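Soluble lytic murein transglycosylase (Pseudomonas aeruginosa, PDB 5OHU) cleaves the glycan strands of peptidoglycan as a lytic transglycosylase, with both exolytic and endolytic turnover of the cell-wall polymer. Local coordinates at residues Y454-I458 and I472-A477; M297-D301 and R313-L317; W182-K186 and Q210-V215. All coordinates share one frame; numbering follows the deposited sequence.

The three contacts illustrate how an all-helical chain joins short segments close in sequence by different chemistry. In contact 3, two helices whose short segments run nearly parallel meet through a buried apolar seam of tryptophan, leucine and methionine, with charged side-chain ends reaching away from it to an aspartate and phosphate ions. Contact 2, also buried, sets a methionine beside an arginine whose guanidinium reaches a carbonyl oxygen just past a helix end. Contact 1, partly buried, pairs a helix, through a CH-pi contact and a bridging water, with the chain leaving a short one. No helix serves two contacts; contacts 1 and 3 lie on opposite sides of the chain's centre, their centres about 50 Å apart.

Contact 1: residues Y454-I458 and I472-A477; sequences YFPAI and IRFPMA
Pro-475 lies over one face of the Tyr-454 ring, and this pairing sets the geometry of the contact. Its CB stands 4.0 Å from the centroid of the Tyr-454 ring and 23° off the normal, a CH-pi contact displaced toward the rim. The phenol holds this place because CG of Tyr-454 is anti to its own carbonyl carbon (chi1 -57°), and the two side chains run past each other in opposite senses. Farther along the ring, the methyl CB of Ala-477 touches Tyr-454 CE2 at 3.8 Å, obliquely. At another corner of the proline ring, CD of Pro-475 meets Ile-458 CD1, one helical turn on, at 3.9 Å, the side chains crossing at about a right angle. Here the first turn of helix 454-463, in the L domain of the Slt family, receives the chain as it leaves the short helix 470-473 and heads for helix 479-488 in the lysozyme-like catalytic domain. Ala-457 CB meets Ile-472 CG2 at 3.7 Å, and both side chains also touch Tyr-449 of helix 438-450. No direct hydrogen bond crosses; instead a water donates to both Tyr-454 O (3.1 Å) and Ile-472 O (2.6 Å), tying the two backbones together. Ile-458 CG1 lies 3.4 Å from that same Ile-472 O. Arg-473 starts its side chain away from helix 454-463, and its NH1 is hydrogen-bonded to Trp-467 O.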
loop_
_atom_site.group_PDB
_atom_site.type_symbol
_atom_site.label_atom_id
_atom_site.label_comp_id
_atom_site.label_asym_id
_atom_site.label_seq_id
_atom_site.Cartn_x
_atom_site.Cartn_y
_atom_site.Cartn_z
ATOM N N TYR A 454 5.674 -5.954 18.845
ATOM C CA TYR A 454 5.503 -7.023 17.873
ATOM C C TYR A 454 5.460 -6.492 16.453
ATOM O O TYR A 454 6.140 -7.031 15.574
ATOM C CB TYR A 454 4.248 -7.823 18.229
ATOM C CG TYR A 454 4.355 -8.359 19.645
ATOM C CD1 TYR A 454 5.483 -9.084 20.040
ATOM C CD2 TYR A 454 3.367 -8.102 20.600
ATOM C CE1 TYR A 454 5.614 -9.557 21.332
ATOM C CE2 TYR A 454 3.493 -8.576 21.889
ATOM C CZ TYR A 454 4.619 -9.299 22.247
ATOM O OH TYR A 454 4.755 -9.773 23.524
ATOM N N PHE A 455 4.698 -5.416 16.204
ATOM C CA PHE A 455 4.642 -4.898 14.835
ATOM C C PHE A 455 5.962 -4.285 14.387
ATOM O O PHE A 455 6.422 -4.619 13.281
ATOM C CB PHE A 455 3.482 -3.915 14.673
ATOM C CG PHE A 455 3.359 -3.361 13.285
ATOM C CD1 PHE A 455 3.414 -4.205 12.183
ATOM C CD2 PHE A 455 3.194 -2.003 13.078
ATOM C CE1 PHE A 455 3.313 -3.700 10.900
ATOM C CE2 PHE A 455 3.086 -1.491 11.803
ATOM C CZ PHE A 455 3.146 -2.338 10.709
ATOM N N PRO A 456 6.612 -3.395 15.146
ATOM C CA PRO A 456 7.963 -2.968 14.733
ATOM C C PRO A 456 8.881 -4.144 14.427
ATOM O O PRO A 456 9.590 -4.129 13.418
ATOM C CB PRO A 456 8.449 -2.147 15.936
ATOM C CG PRO A 456 7.201 -1.603 16.536
ATOM C CD PRO A 456 6.170 -2.692 16.369
ATOM N N ALA A 457 8.869 -5.173 15.277
ATOM C CA ALA A 457 9.690 -6.351 15.030
ATOM C C ALA A 457 9.278 -7.053 13.741
ATOM O O ALA A 457 10.134 -7.404 12.917
ATOM C CB ALA A 457 9.598 -7.304 16.224
ATOM N N ILE A 458 7.969 -7.264 13.550
ATOM C CA ILE A 458 7.469 -7.877 12.318
ATOM C C ILE A 458 7.853 -7.031 11.108
ATOM O O ILE A 458 8.281 -7.555 10.071
ATOM C CB ILE A 458 5.941 -8.067 12.410
ATOM C CG1 ILE A 458 5.590 -9.230 13.354
ATOM C CG2 ILE A 458 5.321 -8.243 11.007
ATOM C CD1 ILE A 458 4.148 -9.216 13.844
ATOM N N ILE A 472 9.265 -14.214 16.116
ATOM C CA ILE A 472 9.051 -12.795 15.861
ATOM C C ILE A 472 7.883 -12.598 14.911
ATOM O O ILE A 472 7.037 -11.729 15.130
ATOM C CB ILE A 472 10.333 -12.137 15.321
ATOM C CG1 ILE A 472 11.426 -12.129 16.393
ATOM C CG2 ILE A 472 10.037 -10.711 14.863
ATOM C CD1 ILE A 472 12.588 -11.234 16.046
ATOM N N ARG A 473 7.800 -13.407 13.854
ATOM C CA ARG A 473 6.761 -13.183 12.858
ATOM C C ARG A 473 5.371 -13.531 13.372
ATOM O O ARG A 473 4.382 -13.062 12.797
ATOM C CB ARG A 473 7.060 -13.978 11.583
ATOM C CG ARG A 473 8.207 -13.405 10.728
ATOM C CD ARG A 473 8.374 -14.180 9.415
ATOM N NE ARG A 473 7.189 -14.066 8.564
ATOM C CZ ARG A 473 6.708 -15.049 7.813
ATOM N NH1 ARG A 473 7.307 -16.231 7.816
ATOM N NH2 ARG A 473 5.614 -14.855 7.073
ATOM N N PHE A 474 5.263 -14.327 14.436
ATOM C CA PHE A 474 3.972 -14.825 14.913
ATOM C C PHE A 474 3.898 -14.740 16.436
ATOM O O PHE A 474 4.011 -15.736 17.152
ATOM C CB PHE A 474 3.725 -16.235 14.372
ATOM C CG PHE A 474 3.663 -16.253 12.879
ATOM C CD1 PHE A 474 2.575 -15.688 12.233
ATOM C CD2 PHE A 474 4.729 -16.705 12.116
ATOM C CE1 PHE A 474 2.512 -15.627 10.852
ATOM C CE2 PHE A 474 4.671 -16.653 10.717
ATOM C CZ PHE A 474 3.564 -16.105 10.091
ATOM N N PRO A 475 3.671 -13.538 16.954
ATOM C CA PRO A 475 3.568 -13.376 18.406
ATOM C C PRO A 475 2.363 -14.109 18.983
ATOM O O PRO A 475 1.365 -14.372 18.299
ATOM C CB PRO A 475 3.421 -11.857 18.584
ATOM C CG PRO A 475 3.145 -11.304 17.223
ATOM C CD PRO A 475 3.720 -12.252 16.241
ATOM N N MET A 476 2.457 -14.408 20.288
ATOM C CA MET A 476 1.432 -15.164 21.004
ATOM C C MET A 476 0.834 -14.382 22.165
ATOM O O MET A 476 0.346 -14.992 23.120
ATOM C CB MET A 476 2.010 -16.480 21.524
ATOM C CG MET A 476 2.545 -17.395 20.443
ATOM S SD MET A 476 1.204 -18.283 19.641
ATOM C CE MET A 476 0.693 -19.394 20.947
ATOM N N ALA A 477 0.889 -13.054 22.126
ATOM C CA ALA A 477 0.371 -12.266 23.238
ATOM C C ALA A 477 -1.132 -12.473 23.397
ATOM O O ALA A 477 -1.861 -12.639 22.418
ATOM C CB ALA A 477 0.675 -10.781 23.032
HETATM O O HOH W 1 6.953 -9.725 16.780
#

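Contact 2: residues M297-D301 and R313-L317; sequences MTQYD and RTRLL
Met-297 and Arg-313 form a buried helix-to-helix contact between the last turn of helix 293-300 and the middle of helix 307-319, successive helices of the all-helical chain joined by a short connection. It combines apolar packing at one end with a polar grip at the other, a useful example of how one long side chain can serve both. The methyl CE of Met-297 lies 3.6 Å from Arg-313 CA and also touches its CB and CG, the two side chains passing in opposite directions. A bend at chi3 (-58°) turns this methyl against the arginine stem, and Leu-316 CD2 approaches the same CE at 4.1 Å.

Beyond the stem, the Arg-313 guanidinium lies along the C-terminal end of helix 293-300. Thr-298 CA sits over the centre of one guanidinium face, 3.9 Å from CZ of Arg-313, while Thr-298 OG1 is hydrogen-bonded to Leu-294 O within its own helix. At the guanidinium edge, in one of the two conformers modelled for Arg-313, NH1 of Arg-313 donates to Asp-301 O at 2.7 Å. The acceptor is essentially in the guanidinium plane, yet the donor stands 48° above the plane of the carbonyl, with an N-H...O angle of 147°. Asp-301 is the first residue past the helix to leave helical backbone angles, so the arginine binds the chain where it exits. The Asp-301 carboxylate is held by the backbone N atoms of Arg-305 and Asp-306. Arg-313 NE, buried here, has no hydrogen-bonding partner. Around this pair, Leu-329 of helix 323-330 packs against Arg-313, and Ala-286 of helix 271-287 against Leu-316.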
loop_
_atom_site.group_PDB
_atom_site.type_symbol
_atom_site.label_atom_id
_atom_site.label_comp_id
_atom_site.label_asym_id
_atom_site.label_seq_id
_atom_site.Cartn_x
_atom_site.Cartn_y
_atom_site.Cartn_z
ATOM N N MET A 297 -8.019 -8.863 -24.693
ATOM C CA MET A 297 -6.717 -8.793 -24.035
ATOM C C MET A 297 -5.647 -9.452 -24.891
ATOM O O MET A 297 -4.517 -8.974 -24.960
ATOM C CB MET A 297 -6.784 -9.459 -22.654
ATOM C CG MET A 297 -7.690 -8.781 -21.622
ATOM S SD MET A 297 -7.703 -9.591 -19.990
ATOM C CE MET A 297 -8.244 -11.225 -20.445
ATOM N N THR A 298 -5.994 -10.555 -25.553
ATOM C CA THR A 298 -5.047 -11.265 -26.404
ATOM C C THR A 298 -4.616 -10.402 -27.586
ATOM O O THR A 298 -3.441 -10.403 -27.975
ATOM C CB THR A 298 -5.689 -12.570 -26.881
ATOM O OG1 THR A 298 -6.020 -13.375 -25.744
ATOM C CG2 THR A 298 -4.758 -13.354 -27.800
ATOM N N GLN A 299 -5.551 -9.656 -28.164
ATOM C CA GLN A 299 -5.237 -8.810 -29.306
ATOM C C GLN A 299 -4.452 -7.562 -28.901
ATOM O O GLN A 299 -3.607 -7.087 -29.670
ATOM C CB GLN A 299 -6.537 -8.421 -30.010
ATOM C CG GLN A 299 -6.388 -7.436 -31.152
ATOM C CD GLN A 299 -5.822 -8.084 -32.396
ATOM O OE1 GLN A 299 -5.813 -9.310 -32.520
ATOM N NE2 GLN A 299 -5.348 -7.266 -33.325
ATOM N N TYR A 300 -4.696 -7.009 -27.715
ATOM C CA TYR A 300 -4.060 -5.749 -27.372
ATOM C C TYR A 300 -2.859 -5.901 -26.448
ATOM O O TYR A 300 -2.208 -4.901 -26.143
ATOM C CB TYR A 300 -5.100 -4.776 -26.803
ATOM C CG TYR A 300 -5.923 -4.210 -27.947
ATOM C CD1 TYR A 300 -5.457 -3.137 -28.688
ATOM C CD2 TYR A 300 -7.120 -4.807 -28.345
ATOM C CE1 TYR A 300 -6.174 -2.641 -29.766
ATOM C CE2 TYR A 300 -7.847 -4.315 -29.429
ATOM C CZ TYR A 300 -7.365 -3.230 -30.131
ATOM O OH TYR A 300 -8.059 -2.721 -31.206
ATOM N N ASP A 301 -2.518 -7.125 -26.035
ATOM C CA ASP A 301 -1.224 -7.342 -25.401
ATOM C C ASP A 301 -0.651 -8.681 -25.861
ATOM O O ASP A 301 -0.393 -9.576 -25.043
ATOM C CB ASP A 301 -1.355 -7.263 -23.879
ATOM C CG ASP A 301 -0.007 -7.114 -23.173
ATOM O OD1 ASP A 301 0.977 -6.732 -23.839
ATOM O OD2 ASP A 301 0.057 -7.332 -21.939
ATOM N N ARG A 313 -5.617 -12.317 -17.507
ATOM C CA ARG A 313 -5.856 -13.250 -18.600
ATOM C C ARG A 313 -5.733 -14.691 -18.118
ATOM O O ARG A 313 -6.577 -15.543 -18.423
ATOM C CB ARG A 313 -4.871 -12.972 -19.740
ATOM C CG ARG A 313 -5.347 -13.476 -21.084
ATOM C CD ARG A 313 -4.238 -13.575 -22.136
ATOM N NE ARG A 313 -3.615 -12.293 -22.417
ATOM C CZ ARG A 313 -2.696 -12.103 -23.359
ATOM N NH1 ARG A 313 -2.188 -10.892 -23.539
ATOM N NH2 ARG A 313 -2.299 -13.109 -24.126
ATOM N N THR A 314 -4.689 -14.983 -17.323
ATOM C CA THR A 314 -4.518 -16.345 -16.805
ATOM C C THR A 314 -5.573 -16.677 -15.755
ATOM O O THR A 314 -6.128 -17.784 -15.754
ATOM C CB THR A 314 -3.119 -16.553 -16.210
ATOM O OG1 THR A 314 -2.114 -15.991 -17.075
ATOM C CG2 THR A 314 -2.836 -18.057 -16.050
ATOM N N ARG A 315 -5.868 -15.728 -14.859
ATOM C CA ARG A 315 -6.900 -15.949 -13.850
ATOM C C ARG A 315 -8.244 -16.252 -14.499
ATOM O O ARG A 315 -8.965 -17.163 -14.072
ATOM C CB ARG A 315 -7.008 -14.725 -12.935
ATOM C CG ARG A 315 -5.889 -14.644 -11.904
ATOM C CD ARG A 315 -5.844 -13.318 -11.137
ATOM N NE ARG A 315 -4.787 -13.416 -10.139
ATOM C CZ ARG A 315 -3.977 -12.433 -9.771
ATOM N NH1 ARG A 315 -4.100 -11.223 -10.299
ATOM N NH2 ARG A 315 -3.040 -12.668 -8.863
ATOM N N LEU A 316 -8.583 -15.509 -15.550
ATOM C CA LEU A 316 -9.860 -15.700 -16.210
ATOM C C LEU A 316 -9.934 -17.083 -16.849
ATOM O O LEU A 316 -10.958 -17.763 -16.750
ATOM C CB LEU A 316 -10.070 -14.593 -17.247
ATOM C CG LEU A 316 -11.343 -14.615 -18.102
ATOM C CD1 LEU A 316 -12.591 -14.708 -17.237
ATOM C CD2 LEU A 316 -11.424 -13.373 -18.964
ATOM N N LEU A 317 -8.846 -17.530 -17.483
ATOM C CA LEU A 317 -8.835 -18.882 -18.033
ATOM C C LEU A 317 -9.059 -19.912 -16.936
ATOM O O LEU A 317 -9.768 -20.900 -17.137
ATOM C CB LEU A 317 -7.519 -19.145 -18.771
ATOM C CG LEU A 317 -7.359 -18.353 -20.075
ATOM C CD1 LEU A 317 -5.911 -18.344 -20.542
ATOM C CD2 LEU A 317 -8.293 -18.946 -21.154
#

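Contact 3: residues W182-K186 and Q210-V215; sequences WKRLK and QGALMV. With PO4 (phosphate ion), chain B.
The indole of Trp-182 presents its edge to the backbone of the neighbouring helix, with Gly-211 N near the ring plane, 3.6 Å from Trp-182 CZ3. Above one face, at a distance, stands the sulfur of Met-214, whose SD is 4.7 Å from the centroid of the six-membered ring: a Met-aromatic contact. Gln-210 CB and Met-214 CE approach the ring obliquely, the latter 3.7 Å from Trp-182 CZ2. This seam joins helices 178-190 and 208-219 of an all-helical region; their short segments here run nearly parallel, with axes 10.7 Å apart and at 14°, and helix 194-201 lies between them in sequence. Met-214, in one of two conformers, reaches between the helices with CG anti to the backbone N (chi1 178°), which lays SD against Lys-186 CA at 3.7 Å. Leu-185 brings its CD2 to Gly-211 CA at 4.0 Å, where the absence of a side chain permits a close approach, and its CD1 to Val-215 CG2. The polar ends leave the seam: Trp-182 NE1 is hydrogen-bonded to OD2 of Asp-239 in helix 235-251, and Lys-186 NZ forms a salt bridge with its OD1. Arg-184 points from another side of its helix, its extended chain carrying the guanidinium to a phosphate ion, probably from the crystallisation liquor. There NH1 of Arg-184 donates to O3 and NH2 to O2 of the phosphate, each at 2.8 Å and nearly straight.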
loop_
_atom_site.group_PDB
_atom_site.type_symbol
_atom_site.label_atom_id
_atom_site.label_comp_id
_atom_site.label_asym_id
_atom_site.label_seq_id
_atom_site.Cartn_x
_atom_site.Cartn_y
_atom_site.Cartn_z
ATOM N N TRP A 182 -4.007 21.339 -22.544
ATOM C CA TRP A 182 -4.891 20.213 -22.812
ATOM C C TRP A 182 -4.441 18.949 -22.082
ATOM O O TRP A 182 -5.249 18.290 -21.420
ATOM C CB TRP A 182 -4.974 19.973 -24.319
ATOM C CG TRP A 182 -5.900 18.842 -24.693
ATOM C CD1 TRP A 182 -5.536 17.570 -25.012
ATOM C CD2 TRP A 182 -7.331 18.885 -24.769
ATOM N NE1 TRP A 182 -6.656 16.814 -25.294
ATOM C CE2 TRP A 182 -7.769 17.599 -25.156
ATOM C CE3 TRP A 182 -8.282 19.886 -24.559
ATOM C CZ2 TRP A 182 -9.124 17.287 -25.337
ATOM C CZ3 TRP A 182 -9.629 19.576 -24.734
ATOM C CH2 TRP A 182 -10.037 18.289 -25.122
ATOM N N LYS A 183 -3.150 18.594 -22.185
ATOM C CA LYS A 183 -2.657 17.425 -21.460
ATOM C C LYS A 183 -2.981 17.509 -19.981
ATOM O O LYS A 183 -3.388 16.516 -19.364
ATOM C CB LYS A 183 -1.145 17.277 -21.578
ATOM C CG LYS A 183 -0.540 16.500 -22.705
ATOM C CD LYS A 183 -0.280 17.379 -23.853
ATOM C CE LYS A 183 0.651 16.709 -24.850
ATOM N NZ LYS A 183 0.234 15.278 -25.024
ATOM N N ARG A 184 -2.746 18.669 -19.370
ATOM C CA ARG A 184 -2.971 18.743 -17.938
ATOM C C ARG A 184 -4.457 18.666 -17.625
ATOM O O ARG A 184 -4.861 18.067 -16.622
ATOM C CB ARG A 184 -2.358 20.018 -17.353
ATOM C CG ARG A 184 -2.305 19.948 -15.832
ATOM C CD ARG A 184 -1.942 21.260 -15.189
ATOM N NE ARG A 184 -1.896 21.108 -13.748
ATOM C CZ ARG A 184 -1.729 22.106 -12.881
ATOM N NH1 ARG A 184 -1.586 23.358 -13.302
ATOM N NH2 ARG A 184 -1.707 21.843 -11.588
ATOM N N LEU A 185 -5.284 19.274 -18.470
ATOM C CA LEU A 185 -6.729 19.132 -18.335
ATOM C C LEU A 185 -7.121 17.664 -18.273
ATOM O O LEU A 185 -7.873 17.247 -17.389
ATOM C CB LEU A 185 -7.405 19.852 -19.500
ATOM C CG LEU A 185 -8.910 19.835 -19.784
ATOM C CD1 LEU A 185 -9.740 19.681 -18.558
ATOM C CD2 LEU A 185 -9.256 21.157 -20.471
ATOM N N LYS A 186 -6.581 16.857 -19.183
ATOM C CA LYS A 186 -6.893 15.435 -19.202
ATOM C C LYS A 186 -6.496 14.774 -17.881
ATOM O O LYS A 186 -7.286 14.027 -17.280
ATOM C CB LYS A 186 -6.184 14.805 -20.398
ATOM C CG LYS A 186 -6.521 13.365 -20.700
ATOM C CD LYS A 186 -5.876 12.935 -22.023
ATOM C CE LYS A 186 -5.413 11.485 -21.981
ATOM N NZ LYS A 186 -4.898 11.018 -23.299
ATOM N N GLN A 210 -14.375 21.493 -26.494
ATOM C CA GLN A 210 -14.008 20.123 -26.186
ATOM C C GLN A 210 -13.526 19.984 -24.748
ATOM O O GLN A 210 -13.729 18.934 -24.129
ATOM C CB GLN A 210 -12.933 19.635 -27.157
ATOM C CG GLN A 210 -13.391 19.512 -28.589
ATOM C CD GLN A 210 -13.059 20.745 -29.405
ATOM O OE1 GLN A 210 -13.105 21.873 -28.904
ATOM N NE2 GLN A 210 -12.701 20.535 -30.672
ATOM N N GLY A 211 -12.901 21.030 -24.200
ATOM C CA GLY A 211 -12.426 20.968 -22.826
ATOM C C GLY A 211 -13.568 20.886 -21.832
ATOM O O GLY A 211 -13.532 20.104 -20.882
ATOM N N ALA A 212 -14.609 21.678 -22.053
ATOM C CA ALA A 212 -15.805 21.555 -21.234
ATOM C C ALA A 212 -16.444 20.184 -21.418
ATOM O O ALA A 212 -16.979 19.597 -20.469
ATOM C CB ALA A 212 -16.792 22.670 -21.595
ATOM N N LEU A 213 -16.375 19.657 -22.637
ATOM C CA LEU A 213 -16.917 18.337 -22.913
ATOM C C LEU A 213 -16.131 17.276 -22.174
ATOM O O LEU A 213 -16.704 16.301 -21.665
ATOM C CB LEU A 213 -16.884 18.083 -24.418
ATOM C CG LEU A 213 -17.972 17.236 -25.047
ATOM C CD1 LEU A 213 -19.339 17.665 -24.486
ATOM C CD2 LEU A 213 -17.920 17.423 -26.575
ATOM N N MET A 214 -14.810 17.442 -22.114
ATOM C CA MET A 214 -14.004 16.506 -21.348
ATOM C C MET A 214 -14.459 16.463 -19.895
ATOM O O MET A 214 -14.643 15.381 -19.330
ATOM C CB MET A 214 -12.525 16.870 -21.444
ATOM C CG MET A 214 -11.635 15.960 -20.615
ATOM S SD MET A 214 -9.923 16.015 -21.165
ATOM C CE MET A 214 -10.004 14.975 -22.621
ATOM N N VAL A 215 -14.669 17.631 -19.284
ATOM C CA VAL A 215 -15.066 17.655 -17.877
ATOM C C VAL A 215 -16.425 16.982 -17.692
ATOM O O VAL A 215 -16.607 16.153 -16.797
ATOM C CB VAL A 215 -15.058 19.099 -17.335
ATOM C CG1 VAL A 215 -15.586 19.132 -15.887
ATOM C CG2 VAL A 215 -13.641 19.708 -17.426
HETATM P P PO4 B . -1.548 25.437 -10.119
HETATM O O1 PO4 B . -2.734 26.173 -9.556
HETATM O O2 PO4 B . -1.626 23.985 -9.728
HETATM O O3 PO4 B . -1.543 25.598 -11.621
HETATM O O4 PO4 B . -0.272 26.021 -9.563
#